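PDB 3D00: tungsten formylmethanofuran dehydrogenase subunit E from Syntrophus aciditrophicus, which binds zinc through a C-terminal treble-clef finger joined to an FmdE alpha+beta core, and belongs to a family implicated in microbial methanogenesis, though its precise role is undefined. Local coordinates for residues A[36-39]-A[40-44]; A[62-65]-A[66-70]; A[164-167]-A[168-171]. One frame throughout, in Å; residues are numbered along the deposited sequence.

How the contacts relate
Contacts 1 and 2 belong to the FmdE core and contact 3 to the treble-clef zinc finger, and they follow one another along the chain in that order. Contact 1 closes helix 28-42, contact 2 closes helix 60-67, and their centres lie about 12 Å apart. V37 joins them, its side chain packing against A63, V64, L67 and T68, so the two helix ends share one hydrophobic layer next to the five-stranded mixed sheet. Contact 3 stands well apart, its centre about 35 Å from that of contact 2 and about 45 Å from that of contact 1. Contacts 2 and 3 both reach the second subunit, so core and finger each take part in the dimer.

Contact 1: A[36-39]-A[40-44]; sequences MVDL and AVKNL
The carbonyl O of L39 takes a hydrogen bond from the side-chain amide of N43, with ND2 2.7 Å away. The N-H points almost straight at the oxygen, at 177°, and the acceptor lies in the amide plane of N43, while ND2 is tilted 29° from the carbonyl plane of L39. CG of N43 stands beside its own backbone N (chi1 -79°), which turns the amide back over the last turn. The same nitrogen rests against L39, 3.4 Å from CD1, where the two side chains cross. Just before it along the helix, N of A40 bonds to O of M36, N of V41 to O of V37 and N of K42 to O of D38, the regular i to i+4 pattern. K42 bends at its third and fourth torsions and curls back over D38, its CE 3.0 Å from OD2. Its NZ stays 3.9 Å from D38 OD2, a long salt bridge, whereas OD1 of D38 is held by the backbone N of L8. On the apolar side V37 CG1 meets V41 CG2 at 4.3 Å. M36, a selenomethionine, and A40 face strands 86-91 and 96-102, and L39 leans on L143 and L145 of strand 143-149. The arrangement is that of the C-terminal end of an amphipathic helix laid against the sheet of an alpha+beta core.

Contact 2: A[62-65]-A[66-70]; sequences DAVQ and LLTPC
The end of helix 60-67, in a beta-alpha-beta unit between strands 50-54 and 77-79, is closed by T68 folding back on V64. The carbonyl O of V64 accepts three hydrogen bonds: from OG1 of T68 at 2.8 Å, from N of T68 and from N of L67. T68 N arrives nearly in line with the C=O, whereas OG1 and L67 N both stand well out of the carbonyl plane. OG1 of T68 lies between its own backbone N and carbonyl carbon (chi1 70°), where it can give its proton to V64 O and also accept from N of C70 at 3.2 Å. OG1 of T68 also lies 3.3 Å from CG1 of V64, a methyl that also meets CB of C70. In place of this threonine a valine would probably leave the C70 N-H without its acceptor and the V64 carbonyl with one donor fewer, freeing the segment after the helix to shift. Further back, N of L66 bonds to O of D62. The returning chain brings O of C70 to the CA-H of Q65, 3.6 Å from CA to oxygen. NE2 of Q65 makes a weak bond to D62 OD1; D62 also binds H23, and T71 and G73 of the second subunit, while Q65 OE1 takes the N of F72 and NE2 of Q65 of the second subunit. The turn from helix into loop thus combines a threonine side chain bonded back to the carbonyl four residues earlier with an ST turn over residues 68-70.

Contact 3: A[164-167]-A[168-171]; sequences VLCP and QCRE. With ZN (zinc ion), chain B.
C166 and C169 hold the zinc ion together, C166 SG at 2.4 Å and C169 SG at 2.5 Å from the metal; C181 and C184 complete the four-cysteine site. The sulfur of C166 is anti to its backbone N (chi1 180°), while that of C169 sits between its own N and carbonyl carbon (chi1 74°), and these two settings bring both thiolates to one metal from a single tight loop. CB of C166 lies 3.8 Å from C169 SG. The next shell is backbone. N of Q168 gives a weak N-H...S bond to C166 SG, 3.5 Å away, which would be expected to draw off some of the sulfur's negative charge. R170, with positive phi and psi, doubles the chain back so that its own N makes a weak bond to O of C166, at 2.7 Å. The return is secured at C166 N, which bonds to O of E171 at 2.9 Å and 178°. Outside this turn L165 crosses R170: CD1 lies against the backbone carbonyl carbon of R170, and CD2 covers one face of the guanidinium, 3.4 Å from NH1. E171 turns from the finger to the second subunit, where its carboxylate forms a salt bridge with R99 of that chain. The loop is the zinc knuckle of the treble clef, joining antiparallel strands 163-165 and 172-174, with L180 packed on C166, P167 and Q168, and with C184 supplied from the start of helix 182-187.

Contact 1: A[36-39]-A[40-44]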
HETATM    1  N   MSE A  36       3.064 -11.070 -13.746  1.00 32.95           N
HETATM    2  CA  MSE A  36       1.845 -10.390 -14.136  1.00 33.08           C
HETATM    3  C   MSE A  36       2.040  -8.928 -14.498  1.00 33.74           C
HETATM    4  O   MSE A  36       1.548  -8.455 -15.519  1.00 35.82           O
HETATM    5  CB  MSE A  36       0.787 -10.520 -13.039  1.00 32.87           C
HETATM    6  CG  MSE A  36       0.309 -11.932 -12.864  1.00 35.16           C
HETATM    7 SE   MSE A  36      -0.640 -12.153 -11.158  0.75 34.03          SE
HETATM    8  CE  MSE A  36      -2.274 -11.424 -11.572  1.00 38.41           C
ATOM      9  N   VAL A  37       2.779  -8.220 -13.682  1.00 34.75           N
ATOM     10  CA  VAL A  37       3.059  -6.815 -13.921  1.00 36.89           C
ATOM     11  C   VAL A  37       3.933  -6.651 -15.157  1.00 35.62           C
ATOM     12  O   VAL A  37       3.697  -5.745 -15.960  1.00 34.41           O
ATOM     13  CB  VAL A  37       3.734  -6.154 -12.689  1.00 37.46           C
ATOM     14  CG1 VAL A  37       4.293  -4.736 -13.023  1.00 38.21           C
ATOM     15  CG2 VAL A  37       2.767  -6.123 -11.539  1.00 37.03           C
ATOM     16  N   ASP A  38       4.911  -7.543 -15.328  1.00 35.53           N
ATOM     17  CA  ASP A  38       5.700  -7.573 -16.547  1.00 35.46           C
ATOM     18  C   ASP A  38       4.862  -7.761 -17.824  1.00 35.28           C
ATOM     19  O   ASP A  38       5.049  -7.038 -18.787  1.00 35.64           O
ATOM     20  CB  ASP A  38       6.773  -8.671 -16.445  1.00 36.06           C
ATOM     21  CG  ASP A  38       7.584  -8.819 -17.700  1.00 36.28           C
ATOM     22  OD1 ASP A  38       8.589  -8.093 -17.877  1.00 37.99           O
ATOM     23  OD2 ASP A  38       7.232  -9.694 -18.490  1.00 37.11           O
ATOM     24  N   LEU A  39       3.947  -8.736 -17.842  1.00 36.54           N
ATOM     25  CA  LEU A  39       3.073  -8.946 -19.018  1.00 35.09           C
ATOM     26  C   LEU A  39       2.154  -7.716 -19.252  1.00 36.47           C
ATOM     27  O   LEU A  39       1.935  -7.289 -20.392  1.00 34.58           O
ATOM     28  CB  LEU A  39       2.242 -10.222 -18.820  1.00 35.66           C
ATOM     29  CG  LEU A  39       1.220 -10.639 -19.900  1.00 35.40           C
ATOM     30  CD1 LEU A  39       1.968 -10.820 -21.174  1.00 34.47           C
ATOM     31  CD2 LEU A  39       0.410 -11.924 -19.543  1.00 34.82           C
ATOM     32  N   ALA A  40       1.616  -7.174 -18.156  1.00 35.51           N
ATOM     33  CA  ALA A  40       0.734  -6.008 -18.187  1.00 36.16           C
ATOM     34  C   ALA A  40       1.475  -4.813 -18.821  1.00 36.84           C
ATOM     35  O   ALA A  40       1.002  -4.238 -19.808  1.00 38.85           O
ATOM     36  CB  ALA A  40       0.255  -5.678 -16.781  1.00 34.42           C
ATOM     37  N   VAL A  41       2.660  -4.477 -18.306  1.00 37.28           N
ATOM     38  CA  VAL A  41       3.448  -3.334 -18.836  1.00 37.37           C
ATOM     39  C   VAL A  41       3.776  -3.551 -20.310  1.00 38.38           C
ATOM     40  O   VAL A  41       3.695  -2.623 -21.085  1.00 39.38           O
ATOM     41  CB  VAL A  41       4.779  -3.069 -18.038  1.00 36.17           C
ATOM     42  CG1 VAL A  41       5.713  -2.151 -18.814  1.00 36.42           C
ATOM     43  CG2 VAL A  41       4.507  -2.541 -16.662  1.00 33.89           C
ATOM     44  N   LYS A  42       4.105  -4.783 -20.688  1.00 39.16           N
ATOM     45  CA  LYS A  42       4.432  -5.129 -22.077  1.00 40.59           C
ATOM     46  C   LYS A  42       3.265  -4.981 -23.039  1.00 38.81           C
ATOM     47  O   LYS A  42       3.483  -5.008 -24.216  1.00 37.88           O
ATOM     48  CB  LYS A  42       4.962  -6.569 -22.175  1.00 41.64           C
ATOM     49  CG  LYS A  42       6.478  -6.732 -21.896  1.00 43.99           C
ATOM     50  CD  LYS A  42       7.015  -8.110 -22.390  1.00 45.16           C
ATOM     51  CE  LYS A  42       6.626  -9.281 -21.447  1.00 46.73           C
ATOM     52  NZ  LYS A  42       6.128 -10.510 -22.176  1.00 47.06           N
ATOM     53  N   ASN A  43       2.047  -4.844 -22.522  1.00 38.68           N
ATOM     54  CA  ASN A  43       0.809  -4.720 -23.296  1.00 37.77           C
ATOM     55  C   ASN A  43       0.125  -3.344 -23.155  1.00 39.34           C
ATOM     56  O   ASN A  43      -1.043  -3.155 -23.505  1.00 40.63           O
ATOM     57  CB  ASN A  43      -0.146  -5.848 -22.879  1.00 36.57           C
ATOM     58  CG  ASN A  43       0.210  -7.170 -23.537  1.00 36.10           C
ATOM     59  OD1 ASN A  43      -0.205  -7.432 -24.680  1.00 36.14           O
ATOM     60  ND2 ASN A  43       1.005  -7.985 -22.860  1.00 35.12           N
ATOM     61  N   LEU A  44       0.864  -2.364 -22.664  1.00 40.49           N
ATOM     62  CA  LEU A  44       0.395  -0.990 -22.689  1.00 40.98           C
ATOM     63  C   LEU A  44       1.117  -0.316 -23.838  1.00 42.21           C
ATOM     64  O   LEU A  44       2.232  -0.718 -24.188  1.00 42.83           O
ATOM     65  CB  LEU A  44       0.694  -0.276 -21.371  1.00 39.88           C
ATOM     66  CG  LEU A  44      -0.050  -0.719 -20.108  1.00 38.68           C
ATOM     67  CD1 LEU A  44       0.366   0.140 -18.966  1.00 37.51           C
ATOM     68  CD2 LEU A  44      -1.540  -0.651 -20.307  1.00 38.60           C
TER

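Contact 2: A[62-65]-A[66-70]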
ATOM      1  N   ASP A  62       2.623  -5.446  -3.579  1.00 39.99           N
ATOM      2  CA  ASP A  62       4.074  -5.251  -3.493  1.00 39.77           C
ATOM      3  C   ASP A  62       4.797  -5.480  -4.790  1.00 39.43           C
ATOM      4  O   ASP A  62       5.830  -4.880  -5.010  1.00 39.04           O
ATOM      5  CB  ASP A  62       4.671  -6.092  -2.379  1.00 40.90           C
ATOM      6  CG  ASP A  62       4.292  -5.563  -0.997  1.00 41.59           C
ATOM      7  OD1 ASP A  62       3.681  -4.474  -0.884  1.00 41.32           O
ATOM      8  OD2 ASP A  62       4.637  -6.229  -0.008  1.00 44.42           O
ATOM      9  N   ALA A  63       4.252  -6.338  -5.667  1.00 40.28           N
ATOM     10  CA  ALA A  63       4.804  -6.530  -7.026  1.00 39.50           C
ATOM     11  C   ALA A  63       4.692  -5.230  -7.813  1.00 38.89           C
ATOM     12  O   ALA A  63       5.659  -4.761  -8.420  1.00 39.00           O
ATOM     13  CB  ALA A  63       4.039  -7.646  -7.748  1.00 37.75           C
ATOM     14  N   VAL A  64       3.505  -4.638  -7.769  1.00 39.04           N
ATOM     15  CA  VAL A  64       3.252  -3.334  -8.379  1.00 37.52           C
ATOM     16  C   VAL A  64       4.170  -2.262  -7.756  1.00 37.66           C
ATOM     17  O   VAL A  64       4.941  -1.629  -8.453  1.00 37.92           O
ATOM     18  CB  VAL A  64       1.729  -2.940  -8.306  1.00 38.73           C
ATOM     19  CG1 VAL A  64       1.487  -1.499  -8.850  1.00 36.23           C
ATOM     20  CG2 VAL A  64       0.880  -3.923  -9.083  1.00 37.17           C
ATOM     21  N   GLN A  65       4.161  -2.099  -6.443  1.00 37.38           N
ATOM     22  CA  GLN A  65       5.002  -1.089  -5.799  1.00 38.06           C
ATOM     23  C   GLN A  65       6.460  -1.228  -6.087  1.00 40.10           C
ATOM     24  O   GLN A  65       7.154  -0.206  -6.306  1.00 39.76           O
ATOM     25  CB  GLN A  65       4.759  -1.081  -4.321  1.00 39.50           C
ATOM     26  CG  GLN A  65       3.379  -0.644  -4.028  1.00 39.13           C
ATOM     27  CD  GLN A  65       3.155  -0.398  -2.585  1.00 40.75           C
ATOM     28  OE1 GLN A  65       2.844   0.718  -2.191  1.00 40.94           O
ATOM     29  NE2 GLN A  65       3.287  -1.445  -1.772  1.00 38.48           N
ATOM     30  N   LEU A  66       6.944  -2.466  -6.147  1.00 40.49           N
ATOM     31  CA  LEU A  66       8.359  -2.715  -6.442  1.00 40.78           C
ATOM     32  C   LEU A  66       8.769  -2.473  -7.882  1.00 40.06           C
ATOM     33  O   LEU A  66       9.935  -2.229  -8.154  1.00 40.27           O
ATOM     34  CB  LEU A  66       8.732  -4.172  -6.139  1.00 43.85           C
ATOM     35  CG  LEU A  66       9.275  -4.576  -4.764  1.00 46.10           C
ATOM     36  CD1 LEU A  66       9.139  -6.119  -4.566  1.00 47.33           C
ATOM     37  CD2 LEU A  66      10.710  -4.120  -4.642  1.00 46.92           C
ATOM     38  N   LEU A  67       7.843  -2.622  -8.818  1.00 37.41           N
ATOM     39  CA  LEU A  67       8.173  -2.646 -10.244  1.00 36.47           C
ATOM     40  C   LEU A  67       7.724  -1.437 -11.072  1.00 37.43           C
ATOM     41  O   LEU A  67       8.193  -1.245 -12.206  1.00 39.98           O
ATOM     42  CB  LEU A  67       7.539  -3.903 -10.871  1.00 35.99           C
ATOM     43  CG  LEU A  67       8.100  -5.268 -10.488  1.00 35.21           C
ATOM     44  CD1 LEU A  67       7.270  -6.439 -11.029  1.00 33.41           C
ATOM     45  CD2 LEU A  67       9.556  -5.342 -10.972  1.00 33.39           C
ATOM     46  N   THR A  68       6.762  -0.673 -10.538  1.00 38.99           N
ATOM     47  CA  THR A  68       6.110   0.401 -11.265  1.00 37.83           C
ATOM     48  C   THR A  68       6.229   1.658 -10.410  1.00 37.13           C
ATOM     49  O   THR A  68       6.621   1.564  -9.262  1.00 35.53           O
ATOM     50  CB  THR A  68       4.602   0.121 -11.474  1.00 37.41           C
ATOM     51  OG1 THR A  68       3.946   0.229 -10.226  1.00 37.74           O
ATOM     52  CG2 THR A  68       4.302  -1.306 -12.041  1.00 34.26           C
ATOM     53  N   PRO A  69       5.963   2.837 -10.993  1.00 37.37           N
ATOM     54  CA  PRO A  69       5.924   4.064 -10.183  1.00 37.77           C
ATOM     55  C   PRO A  69       4.719   4.212  -9.303  1.00 37.79           C
ATOM     56  O   PRO A  69       4.689   5.158  -8.490  1.00 38.84           O
ATOM     57  CB  PRO A  69       5.987   5.210 -11.236  1.00 37.16           C
ATOM     58  CG  PRO A  69       6.141   4.605 -12.532  1.00 36.93           C
ATOM     59  CD  PRO A  69       5.824   3.133 -12.440  1.00 36.64           C
ATOM     60  N   CYS A  70       3.737   3.303  -9.447  1.00 36.10           N
ATOM     61  CA  CYS A  70       2.502   3.364  -8.711  1.00 36.04           C
ATOM     62  C   CYS A  70       2.719   2.804  -7.324  1.00 35.45           C
ATOM     63  O   CYS A  70       3.085   1.629  -7.158  1.00 34.91           O
ATOM     64  CB  CYS A  70       1.397   2.574  -9.432  1.00 36.22           C
ATOM     65  SG  CYS A  70       1.247   2.950 -11.203  1.00 38.73           S
TER

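Contact 3: A[164-167]-A[168-171]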
ATOM      1  N   VAL A 164     -10.708  21.215   8.630  1.00 44.62           N
ATOM      2  CA  VAL A 164     -11.218  21.759   9.888  1.00 43.40           C
ATOM      3  C   VAL A 164     -10.615  21.004  11.086  1.00 42.13           C
ATOM      4  O   VAL A 164      -9.830  20.066  10.885  1.00 41.94           O
ATOM      5  CB  VAL A 164     -12.763  21.686   9.917  1.00 43.90           C
ATOM      6  CG1 VAL A 164     -13.351  22.698   8.951  1.00 43.88           C
ATOM      7  CG2 VAL A 164     -13.249  20.265   9.582  1.00 43.44           C
ATOM      8  N   LEU A 165     -10.977  21.415  12.306  1.00 40.88           N
ATOM      9  CA  LEU A 165     -10.468  20.809  13.557  1.00 41.32           C
ATOM     10  C   LEU A 165     -11.532  19.970  14.272  1.00 41.75           C
ATOM     11  O   LEU A 165     -12.600  20.472  14.624  1.00 41.56           O
ATOM     12  CB  LEU A 165      -9.956  21.890  14.523  1.00 41.13           C
ATOM     13  CG  LEU A 165      -9.190  21.457  15.786  1.00 41.42           C
ATOM     14  CD1 LEU A 165      -7.971  20.637  15.408  1.00 42.47           C
ATOM     15  CD2 LEU A 165      -8.798  22.634  16.709  1.00 41.07           C
ATOM     16  N   CYS A 166     -11.238  18.699  14.517  1.00 42.91           N
ATOM     17  CA  CYS A 166     -12.205  17.841  15.206  1.00 42.88           C
ATOM     18  C   CYS A 166     -12.315  18.298  16.637  1.00 43.07           C
ATOM     19  O   CYS A 166     -11.309  18.381  17.321  1.00 42.13           O
ATOM     20  CB  CYS A 166     -11.778  16.390  15.165  1.00 43.60           C
ATOM     21  SG  CYS A 166     -12.944  15.320  16.017  1.00 43.82           S
ATOM     22  N   PRO A 167     -13.544  18.609  17.093  1.00 44.13           N
ATOM     23  CA  PRO A 167     -13.693  19.096  18.460  1.00 44.92           C
ATOM     24  C   PRO A 167     -13.351  18.073  19.510  1.00 46.50           C
ATOM     25  O   PRO A 167     -13.038  18.437  20.630  1.00 46.07           O
ATOM     26  CB  PRO A 167     -15.177  19.429  18.563  1.00 43.48           C
ATOM     27  CG  PRO A 167     -15.830  18.726  17.445  1.00 43.32           C
ATOM     28  CD  PRO A 167     -14.838  18.550  16.376  1.00 43.68           C
ATOM     29  N   GLN A 168     -13.466  16.795  19.164  1.00 46.86           N
ATOM     30  CA  GLN A 168     -13.281  15.756  20.138  1.00 48.30           C
ATOM     31  C   GLN A 168     -11.809  15.398  20.337  1.00 48.44           C
ATOM     32  O   GLN A 168     -11.348  15.303  21.487  1.00 48.80           O
ATOM     33  CB  GLN A 168     -14.112  14.526  19.770  1.00 49.49           C
ATOM     34  CG  GLN A 168     -14.219  13.562  20.907  1.00 50.74           C
ATOM     35  CD  GLN A 168     -14.808  12.262  20.508  1.00 51.77           C
ATOM     36  OE1 GLN A 168     -15.894  12.196  19.914  1.00 51.16           O
ATOM     37  NE2 GLN A 168     -14.088  11.195  20.821  1.00 53.08           N
ATOM     38  N   CYS A 169     -11.058  15.224  19.245  1.00 47.30           N
ATOM     39  CA  CYS A 169      -9.643  14.853  19.365  1.00 47.63           C
ATOM     40  C   CYS A 169      -8.681  15.973  19.026  1.00 47.08           C
ATOM     41  O   CYS A 169      -7.481  15.823  19.248  1.00 47.89           O
ATOM     42  CB  CYS A 169      -9.324  13.640  18.492  1.00 47.39           C
ATOM     43  SG  CYS A 169      -9.261  13.994  16.731  1.00 46.52           S
ATOM     44  N   ARG A 170      -9.221  17.072  18.496  1.00 46.70           N
ATOM     45  CA  ARG A 170      -8.464  18.253  18.084  1.00 46.68           C
ATOM     46  C   ARG A 170      -7.341  17.919  17.143  1.00 46.01           C
ATOM     47  O   ARG A 170      -6.208  18.402  17.300  1.00 46.84           O
ATOM     48  CB  ARG A 170      -7.971  19.045  19.295  1.00 47.35           C
ATOM     49  CG  ARG A 170      -9.105  19.560  20.170  1.00 47.36           C
ATOM     50  CD  ARG A 170      -8.584  20.466  21.314  1.00 48.70           C
ATOM     51  NE  ARG A 170      -7.497  21.392  20.943  1.00 49.32           N
ATOM     52  CZ  ARG A 170      -7.657  22.586  20.368  1.00 49.54           C
ATOM     53  NH1 ARG A 170      -8.867  23.049  20.069  1.00 50.93           N
ATOM     54  NH2 ARG A 170      -6.588  23.317  20.075  1.00 49.22           N
ATOM     55  N   GLU A 171      -7.674  17.112  16.140  1.00 44.53           N
ATOM     56  CA  GLU A 171      -6.815  16.901  15.000  1.00 44.25           C
ATOM     57  C   GLU A 171      -7.477  17.457  13.741  1.00 43.39           C
ATOM     58  O   GLU A 171      -8.696  17.565  13.668  1.00 42.14           O
ATOM     59  CB  GLU A 171      -6.475  15.413  14.873  1.00 45.40           C
ATOM     60  CG  GLU A 171      -5.345  14.997  15.838  1.00 45.53           C
ATOM     61  CD  GLU A 171      -5.109  13.516  15.900  1.00 45.77           C
ATOM     62  OE1 GLU A 171      -4.830  12.923  14.826  1.00 47.72           O
ATOM     63  OE2 GLU A 171      -5.198  12.946  17.020  1.00 44.82           O
TER
HETATM   64 ZN    ZN B 200     -11.553  13.390  16.023  1.00 38.46          ZN